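Local coordinates for protein Ufm1-specific protease (Caenorhabditis elegans, PDB 5EJJ) that cleaves the peptide bond at the C-terminal glycine of the ubiquitin-like modifier Ufm1, acting as a thiol protease, and helps bring certain odorant receptors to olfactory cilia, at residues 285-290 and 307-312. Numbering follows the deposited sequence.
Sequences VTTTTS and PTKWTD
Thr289 OG1 and Thr308 OG1 share a hydrogen bond of 2.7 Å, either able to donate, between side chains that cross at about a right angle. A water hydrogen-bonds the same Thr308 hydroxyl and also gives a weak hydrogen bond to the carbonyl oxygen of Thr287, and so bridges the two segments beside the direct bond, if weakly on one leg. Farther along, Trp310 NE1 donates a weak, bent hydrogen bond to Thr286 OG1 at 2.9 Å, the hydroxyl lying at the edge of the indole, near its plane. With OG1 anti to the carbonyl carbon (chi1 -55°), Thr286 turns its hydroxyl to the indole while CG2 lies 3.5 Å from Lys309 CB. An alanine at Thr286 would remove OG1 and CG2, and would probably leave the indole of Trp310 less firmly placed and the packing against Lys309 looser. The contact lies at the open end of the antiparallel hairpin of strands 289-293 and 302-306, where backbone hydrogen bonds join Thr289 to Leu306; from Thr288 and Pro307 toward Thr286 and Lys309 it is made mainly by side chains. Residues 307-312 then pass into helix 312-325, Thr311 serving as its N-cap through Glu314 N. Pro307 CB sits 3.4 Å above the centre of the Trp310 ring, which also meets Tyr318 edge-to-face and Arg283 in a cation-pi contact. At the exposed Lys309, CG lies 3.4 Å from Thr287 CG2, the side chains side by side and pointing the same way; the lysine chain, bent at chi2 (-60°), then carries its amino end away from 285-290.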
loop_
_atom_site.group_PDB
_atom_site.type_symbol
_atom_site.label_atom_id
_atom_site.label_comp_id
_atom_site.label_asym_id
_atom_site.label_seq_id
_atom_site.Cartn_x
_atom_site.Cartn_y
_atom_site.Cartn_z
ATOM N N VAL A 285 8.569 20.354 19.576
ATOM C CA VAL A 285 7.723 20.548 18.412
ATOM C C VAL A 285 8.445 20.068 17.168
ATOM O O VAL A 285 9.433 20.639 16.733
ATOM C CB VAL A 285 7.295 21.987 18.235
ATOM C CG1 VAL A 285 6.585 22.148 16.915
ATOM C CG2 VAL A 285 6.375 22.389 19.363
ATOM N N THR A 286 7.911 19.002 16.609
ATOM C CA THR A 286 8.494 18.273 15.508
ATOM C C THR A 286 7.817 18.675 14.213
ATOM O O THR A 286 6.620 18.958 14.176
ATOM C CB THR A 286 8.201 16.769 15.721
ATOM O OG1 THR A 286 8.674 16.373 17.022
ATOM C CG2 THR A 286 8.808 15.874 14.597
ATOM N N THR A 287 8.569 18.686 13.131
ATOM C CA THR A 287 7.924 18.863 11.858
ATOM C C THR A 287 7.528 17.476 11.305
ATOM O O THR A 287 8.144 16.475 11.665
ATOM C CB THR A 287 8.820 19.656 10.926
ATOM O OG1 THR A 287 8.112 19.903 9.708
ATOM C CG2 THR A 287 10.078 18.900 10.648
ATOM N N THR A 288 6.490 17.401 10.469
ATOM C CA THR A 288 6.016 16.101 9.957
ATOM C C THR A 288 6.229 15.873 8.457
ATOM O O THR A 288 6.463 16.818 7.707
ATOM C CB THR A 288 4.507 15.868 10.271
ATOM O OG1 THR A 288 3.704 16.841 9.586
ATOM C CG2 THR A 288 4.249 15.946 11.768
ATOM N N THR A 289 6.152 14.609 8.038
ATOM C CA THR A 289 6.160 14.230 6.610
ATOM C C THR A 289 4.830 13.603 6.246
ATOM O O THR A 289 4.338 12.713 6.953
ATOM C CB THR A 289 7.203 13.123 6.247
ATOM O OG1 THR A 289 8.538 13.541 6.557
ATOM C CG2 THR A 289 7.116 12.801 4.775
ATOM N N SER A 290 4.261 14.028 5.127
ATOM C CA SER A 290 3.019 13.428 4.675
ATOM C C SER A 290 3.199 12.132 3.889
ATOM O O SER A 290 3.917 12.094 2.887
ATOM C CB SER A 290 2.219 14.421 3.852
ATOM O OG SER A 290 1.168 14.931 4.646
ATOM N N PRO A 307 5.942 11.665 12.159
ATOM C CA PRO A 307 6.918 12.416 12.962
ATOM C C PRO A 307 8.357 12.048 12.603
ATOM O O PRO A 307 8.966 11.221 13.271
ATOM C CB PRO A 307 6.586 12.006 14.405
ATOM C CG PRO A 307 5.885 10.690 14.287
ATOM C CD PRO A 307 5.159 10.710 12.962
ATOM N N THR A 308 8.903 12.664 11.563
ATOM C CA THR A 308 10.203 12.251 11.038
ATOM C C THR A 308 11.428 12.974 11.629
ATOM O O THR A 308 12.572 12.705 11.223
ATOM C CB THR A 308 10.247 12.379 9.512
ATOM O OG1 THR A 308 9.544 13.570 9.105
ATOM C CG2 THR A 308 9.640 11.145 8.865
ATOM N N LYS A 309 11.198 13.886 12.571
ATOM C CA LYS A 309 12.309 14.511 13.271
ATOM C C LYS A 309 12.513 13.901 14.648
ATOM O O LYS A 309 13.389 14.328 15.380
ATOM C CB LYS A 309 12.128 16.022 13.372
ATOM C CG LYS A 309 12.387 16.767 12.059
ATOM C CD LYS A 309 13.805 16.553 11.531
ATOM C CE LYS A 309 14.034 17.273 10.200
ATOM N NZ LYS A 309 15.450 17.141 9.722
ATOM N N TRP A 310 11.706 12.902 14.999
ATOM C CA TRP A 310 11.962 12.087 16.189
ATOM C C TRP A 310 13.219 11.212 15.986
ATOM O O TRP A 310 13.780 11.127 14.877
ATOM C CB TRP A 310 10.749 11.198 16.509
ATOM C CG TRP A 310 9.514 11.927 17.020
ATOM C CD1 TRP A 310 9.370 13.270 17.205
ATOM C CD2 TRP A 310 8.263 11.339 17.410
ATOM N NE1 TRP A 310 8.113 13.556 17.687
ATOM C CE2 TRP A 310 7.414 12.386 17.815
ATOM C CE3 TRP A 310 7.775 10.030 17.445
ATOM C CZ2 TRP A 310 6.114 12.164 18.251
ATOM C CZ3 TRP A 310 6.485 9.816 17.884
ATOM C CH2 TRP A 310 5.673 10.873 18.281
ATOM N N THR A 311 13.670 10.559 17.055
ATOM C CA THR A 311 14.795 9.626 16.932
ATOM C C THR A 311 14.351 8.399 16.146
ATOM O O THR A 311 13.177 8.019 16.215
ATOM C CB THR A 311 15.301 9.135 18.304
ATOM O OG1 THR A 311 14.425 8.118 18.807
ATOM C CG2 THR A 311 15.378 10.280 19.299
ATOM N N ASP A 312 15.283 7.772 15.426
ATOM C CA ASP A 312 14.993 6.523 14.705
ATOM C C ASP A 312 14.242 5.531 15.585
ATOM O O ASP A 312 13.333 4.835 15.127
ATOM C CB ASP A 312 16.270 5.865 14.172
ATOM C CG ASP A 312 16.860 6.612 12.993
ATOM O OD1 ASP A 312 17.652 7.557 13.212
ATOM O OD2 ASP A 312 16.524 6.257 11.842
HETATM O O HOH W 1 9.920 16.372 8.764
#